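PDB 4TUF: major extracellular endoglucanase from Xanthomonas campestris pv. campestris, which hydrolyses internal beta-1,4-glucosidic linkages in cellulose, lichenin and cereal beta-D-glucans through its glycoside hydrolase family 5 catalytic domain. Local coordinates for residues L59-P72 with G85-A97. Sequence-based numbering, arbitrary orientation.
With 2HP (dihydrogenphosphate ion), chain K; 2HP (dihydrogenphosphate ion), chain E; 2HP (dihydrogenphosphate ion), chain G.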
loop_
_atom_site.group_PDB
_atom_site.type_symbol
_atom_site.label_atom_id
_atom_site.label_comp_id
_atom_site.label_asym_id
_atom_site.label_seq_id
_atom_site.Cartn_x
_atom_site.Cartn_y
_atom_site.Cartn_z
ATOM N N LEU A 59 -6.087 -2.386 0.510
ATOM C CA LEU A 59 -7.202 -2.140 -0.411
ATOM C C LEU A 59 -7.222 -0.735 -1.005
ATOM O O LEU A 59 -7.690 0.206 -0.364
ATOM C CB LEU A 59 -8.538 -2.377 0.298
ATOM C CG LEU A 59 -9.203 -3.744 0.182
ATOM C CD1 LEU A 59 -10.609 -3.666 0.744
ATOM C CD2 LEU A 59 -9.226 -4.205 -1.263
ATOM N N PRO A 60 -6.716 -0.584 -2.234
ATOM C CA PRO A 60 -6.904 0.699 -2.919
ATOM C C PRO A 60 -8.384 1.013 -3.155
ATOM O O PRO A 60 -9.169 0.113 -3.430
ATOM C CB PRO A 60 -6.167 0.498 -4.250
ATOM C CG PRO A 60 -5.143 -0.565 -3.962
ATOM C CD PRO A 60 -5.798 -1.480 -2.960
ATOM N N PHE A 61 -8.757 2.280 -3.026
ATOM C CA PHE A 61 -10.101 2.728 -3.375
ATOM C C PHE A 61 -10.024 4.128 -3.988
ATOM O O PHE A 61 -8.971 4.755 -3.984
ATOM C CB PHE A 61 -11.018 2.729 -2.152
ATOM C CG PHE A 61 -10.653 3.766 -1.122
ATOM C CD1 PHE A 61 -11.190 5.047 -1.181
ATOM C CD2 PHE A 61 -9.768 3.462 -0.098
ATOM C CE1 PHE A 61 -10.845 6.008 -0.240
ATOM C CE2 PHE A 61 -9.420 4.415 0.842
ATOM C CZ PHE A 61 -9.961 5.690 0.771
ATOM N N CYS A 62 -11.143 4.613 -4.508
ATOM C CA CYS A 62 -11.218 5.955 -5.068
ATOM C C CYS A 62 -12.500 6.592 -4.553
ATOM O O CYS A 62 -13.389 5.880 -4.093
ATOM C CB CYS A 62 -11.189 5.910 -6.596
ATOM S SG CYS A 62 -12.620 5.093 -7.363
ATOM N N PRO A 63 -12.593 7.932 -4.599
ATOM C CA PRO A 63 -13.795 8.623 -4.123
ATOM C C PRO A 63 -15.097 8.107 -4.737
ATOM O O PRO A 63 -16.053 7.863 -3.999
ATOM C CB PRO A 63 -13.543 10.068 -4.544
ATOM C CG PRO A 63 -12.068 10.210 -4.472
ATOM C CD PRO A 63 -11.519 8.885 -4.936
ATOM N N ALA A 64 -15.129 7.940 -6.055
ATOM C CA ALA A 64 -16.334 7.482 -6.744
ATOM C C ALA A 64 -16.892 6.188 -6.147
ATOM O O ALA A 64 -18.107 6.020 -6.043
ATOM C CB ALA A 64 -16.056 7.294 -8.223
ATOM N N THR A 65 -16.001 5.283 -5.752
ATOM C CA THR A 65 -16.406 4.011 -5.158
ATOM C C THR A 65 -17.193 4.214 -3.859
ATOM O O THR A 65 -18.083 3.425 -3.526
ATOM C CB THR A 65 -15.176 3.120 -4.889
ATOM O OG1 THR A 65 -14.610 2.710 -6.138
ATOM C CG2 THR A 65 -15.549 1.889 -4.085
ATOM N N LEU A 66 -16.879 5.292 -3.142
ATOM C CA LEU A 66 -17.495 5.560 -1.848
ATOM C C LEU A 66 -18.861 6.233 -1.967
ATOM O O LEU A 66 -19.541 6.433 -0.961
ATOM C CB LEU A 66 -16.577 6.435 -0.997
ATOM C CG LEU A 66 -15.118 6.016 -0.819
ATOM C CD1 LEU A 66 -14.387 7.087 -0.029
ATOM C CD2 LEU A 66 -15.013 4.660 -0.130
ATOM N N ARG A 67 -19.261 6.587 -3.184
ATOM C CA ARG A 67 -20.543 7.256 -3.391
ATOM C C ARG A 67 -21.682 6.247 -3.507
ATOM O O ARG A 67 -21.489 5.124 -3.968
ATOM C CB ARG A 67 -20.485 8.155 -4.625
ATOM C CG ARG A 67 -19.614 9.383 -4.415
ATOM C CD ARG A 67 -19.176 10.031 -5.720
ATOM N NE ARG A 67 -18.073 10.962 -5.492
ATOM C CZ ARG A 67 -17.242 11.387 -6.438
ATOM N NH1 ARG A 67 -17.389 10.966 -7.691
ATOM N NH2 ARG A 67 -16.260 12.230 -6.128
ATOM N N SER A 68 -22.870 6.670 -3.087
ATOM C CA SER A 68 -23.983 5.764 -2.828
ATOM C C SER A 68 -24.457 4.980 -4.045
ATOM O O SER A 68 -24.768 3.792 -3.934
ATOM C CB SER A 68 -25.163 6.548 -2.247
ATOM O OG SER A 68 -24.830 7.106 -0.989
ATOM N N ASP A 69 -24.508 5.639 -5.199
ATOM C CA ASP A 69 -25.111 5.038 -6.383
ATOM C C ASP A 69 -24.106 4.675 -7.477
ATOM O O ASP A 69 -24.495 4.378 -8.606
ATOM C CB ASP A 69 -26.172 5.978 -6.955
ATOM C CG ASP A 69 -25.710 7.418 -6.982
ATOM O OD1 ASP A 69 -24.499 7.652 -6.763
ATOM O OD2 ASP A 69 -26.551 8.313 -7.218
ATOM N N THR A 70 -22.820 4.697 -7.155
ATOM C CA THR A 70 -21.819 4.216 -8.098
ATOM C C THR A 70 -21.988 2.712 -8.302
ATOM O O THR A 70 -21.914 1.931 -7.352
ATOM C CB THR A 70 -20.388 4.522 -7.622
ATOM O OG1 THR A 70 -20.168 5.938 -7.653
ATOM C CG2 THR A 70 -19.362 3.843 -8.527
ATOM N N MET A 71 -22.240 2.308 -9.542
ATOM C CA MET A 71 -22.427 0.895 -9.844
ATOM C C MET A 71 -21.115 0.256 -10.278
ATOM O O MET A 71 -20.271 0.912 -10.885
ATOM C CB MET A 71 -23.492 0.716 -10.925
ATOM C CG MET A 71 -24.900 1.109 -10.481
ATOM S SD MET A 71 -25.533 0.109 -9.110
ATOM C CE MET A 71 -25.613 -1.517 -9.869
ATOM N N PRO A 72 -20.930 -1.029 -9.949
ATOM C CA PRO A 72 -19.732 -1.757 -10.380
ATOM C C PRO A 72 -19.831 -2.251 -11.821
ATOM O O PRO A 72 -20.911 -2.223 -12.418
ATOM C CB PRO A 72 -19.679 -2.935 -9.412
ATOM C CG PRO A 72 -21.109 -3.190 -9.085
ATOM C CD PRO A 72 -21.778 -1.842 -9.059
ATOM N N GLY A 85 -27.075 -6.606 -7.879
ATOM C CA GLY A 85 -27.881 -5.488 -7.420
ATOM C C GLY A 85 -27.145 -4.532 -6.496
ATOM O O GLY A 85 -27.523 -3.368 -6.367
ATOM N N LEU A 86 -26.090 -5.017 -5.851
ATOM C CA LEU A 86 -25.341 -4.202 -4.900
ATOM C C LEU A 86 -24.613 -3.045 -5.572
ATOM O O LEU A 86 -24.116 -3.180 -6.688
ATOM C CB LEU A 86 -24.329 -5.062 -4.143
ATOM C CG LEU A 86 -24.902 -6.193 -3.294
ATOM C CD1 LEU A 86 -23.804 -6.837 -2.455
ATOM C CD2 LEU A 86 -26.036 -5.683 -2.418
ATOM N N THR A 87 -24.556 -1.908 -4.886
ATOM C CA THR A 87 -23.726 -0.798 -5.333
ATOM C C THR A 87 -22.288 -1.100 -4.938
ATOM O O THR A 87 -22.047 -1.947 -4.082
ATOM C CB THR A 87 -24.178 0.540 -4.725
ATOM O OG1 THR A 87 -23.805 0.601 -3.344
ATOM C CG2 THR A 87 -25.681 0.688 -4.834
ATOM N N SER A 88 -21.334 -0.418 -5.557
ATOM C CA SER A 88 -19.925 -0.670 -5.268
ATOM C C SER A 88 -19.591 -0.409 -3.799
ATOM O O SER A 88 -18.734 -1.070 -3.226
ATOM C CB SER A 88 -19.034 0.185 -6.170
ATOM O OG SER A 88 -19.196 1.564 -5.895
ATOM N N LEU A 89 -20.267 0.558 -3.193
ATOM C CA LEU A 89 -20.083 0.823 -1.772
ATOM C C LEU A 89 -20.483 -0.397 -0.950
ATOM O O LEU A 89 -19.768 -0.812 -0.037
ATOM C CB LEU A 89 -20.897 2.043 -1.341
ATOM C CG LEU A 89 -20.805 2.413 0.141
ATOM C CD1 LEU A 89 -19.357 2.626 0.566
ATOM C CD2 LEU A 89 -21.628 3.653 0.416
ATOM N N GLN A 90 -21.625 -0.980 -1.293
ATOM C CA GLN A 90 -22.114 -2.157 -0.588
ATOM C C GLN A 90 -21.231 -3.375 -0.844
ATOM O O GLN A 90 -21.183 -4.291 -0.027
ATOM C CB GLN A 90 -23.558 -2.449 -0.986
ATOM C CG GLN A 90 -24.531 -1.380 -0.525
ATOM C CD GLN A 90 -25.887 -1.502 -1.186
ATOM O OE1 GLN A 90 -26.030 -2.151 -2.222
ATOM N NE2 GLN A 90 -26.893 -0.875 -0.590
ATOM N N ILE A 91 -20.523 -3.386 -1.968
ATOM C CA ILE A 91 -19.616 -4.490 -2.252
ATOM C C ILE A 91 -18.337 -4.309 -1.434
ATOM O O ILE A 91 -17.794 -5.273 -0.896
ATOM C CB ILE A 91 -19.301 -4.601 -3.763
ATOM C CG1 ILE A 91 -20.580 -4.924 -4.537
ATOM C CG2 ILE A 91 -18.267 -5.688 -4.026
ATOM C CD1 ILE A 91 -20.375 -5.099 -6.035
ATOM N N LEU A 92 -17.874 -3.068 -1.320
ATOM C CA LEU A 92 -16.744 -2.757 -0.452
ATOM C C LEU A 92 -17.089 -3.147 0.983
ATOM O O LEU A 92 -16.302 -3.812 1.661
ATOM C CB LEU A 92 -16.379 -1.274 -0.539
ATOM C CG LEU A 92 -15.178 -0.778 0.276
ATOM C CD1 LEU A 92 -13.921 -1.560 -0.082
ATOM C CD2 LEU A 92 -14.956 0.731 0.077
ATOM N N ASP A 93 -18.278 -2.746 1.429
ATOM C CA ASP A 93 -18.761 -3.106 2.756
ATOM C C ASP A 93 -18.675 -4.612 2.973
ATOM O O ASP A 93 -18.169 -5.076 3.996
ATOM C CB ASP A 93 -20.204 -2.633 2.958
ATOM C CG ASP A 93 -20.309 -1.129 3.149
ATOM O OD1 ASP A 93 -19.257 -0.448 3.215
ATOM O OD2 ASP A 93 -21.451 -0.630 3.253
ATOM N N LYS A 94 -19.153 -5.367 1.989
ATOM C CA LYS A 94 -19.208 -6.821 2.077
ATOM C C LYS A 94 -17.819 -7.474 2.037
ATOM O O LYS A 94 -17.590 -8.501 2.677
ATOM C CB LYS A 94 -20.079 -7.370 0.948
ATOM C CG LYS A 94 -20.698 -8.718 1.232
ATOM C CD LYS A 94 -21.731 -9.070 0.176
ATOM C CE LYS A 94 -22.565 -10.263 0.608
ATOM N NZ LYS A 94 -23.379 -9.937 1.813
ATOM N N VAL A 95 -16.898 -6.881 1.281
ATOM C CA VAL A 95 -15.548 -7.426 1.169
ATOM C C VAL A 95 -14.746 -7.213 2.455
ATOM O O VAL A 95 -14.082 -8.129 2.944
ATOM C CB VAL A 95 -14.784 -6.806 -0.021
ATOM C CG1 VAL A 95 -13.315 -7.189 0.033
ATOM C CG2 VAL A 95 -15.395 -7.262 -1.338
ATOM N N ILE A 96 -14.815 -6.004 3.002
ATOM C CA ILE A 96 -14.144 -5.693 4.259
ATOM C C ILE A 96 -14.702 -6.558 5.391
ATOM O O ILE A 96 -13.960 -7.005 6.270
ATOM C CB ILE A 96 -14.279 -4.195 4.595
ATOM C CG1 ILE A 96 -13.340 -3.386 3.699
ATOM C CG2 ILE A 96 -13.944 -3.920 6.050
ATOM C CD1 ILE A 96 -13.713 -1.932 3.577
ATOM N N ALA A 97 -16.005 -6.820 5.342
ATOM C CA ALA A 97 -16.649 -7.674 6.332
ATOM C C ALA A 97 -16.151 -9.116 6.229
ATOM O O ALA A 97 -16.081 -9.830 7.232
ATOM C CB ALA A 97 -18.171 -7.619 6.174
HETATM P P 2HP K . -18.751 10.510 -0.380
HETATM O O1 2HP K . -19.791 9.466 -0.047
HETATM O O2 2HP K . -17.775 9.963 -1.394
HETATM O O3 2HP K . -19.437 11.729 -0.950
HETATM O O4 2HP K . -17.991 10.880 0.870
HETATM P P 2HP E . -23.714 -14.011 1.517
HETATM O O1 2HP E . -24.508 -14.425 2.734
HETATM O O2 2HP E . -23.492 -15.203 0.613
HETATM O O3 2HP E . -24.480 -12.946 0.767
HETATM O O4 2HP E . -22.376 -13.464 1.959
HETATM P P 2HP G . -16.626 13.985 -2.227
HETATM O O1 2HP G . -16.632 13.822 -0.724
HETATM O O2 2HP G . -15.290 13.541 -2.779
HETATM O O3 2HP G . -17.705 13.123 -2.842
HETATM O O4 2HP G . -16.886 15.437 -2.576
#
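Ser88 and Thr70 show how a TIM barrel, here the family 5 catalytic domain, ties a beta-alpha loop to the start of the helix that follows. Strand 59-61 and helix 88-97 run nearly antiparallel, at 167°, as expected of a beta-alpha unit, and the loop between them folds back over the helix's first turn. There Thr70 O takes two bonds from one residue: Ser88 N approaches almost head-on at 3.0 Å, while Ser88 OG, 3.1 Å away, comes from above the carbonyl plane. Ser88 OG can do this because it sits between its own backbone N and carbonyl carbon (chi1 65°). Thr87, the N-cap residue just before it, forms a capping box with Gln90, the bond from Gln90 N to Thr87 OG1 being weak.

Leu92, one turn further along the helix, can be followed outward. Its CB carries CG anti to the backbone N (chi1 -178°), and CG divides toward two parts of the other segment. CD2 meets Leu66 CD2 at 3.9 Å, whereas CD1 lies 4.0 Å from Leu59 CD1 on the barrel strand. Tyr143 of helix 129-143 also packs on Leu92. Further along the same connection, the Pro72 ring lies against Ile91, with CG 3.7 Å from Ile91 CD1.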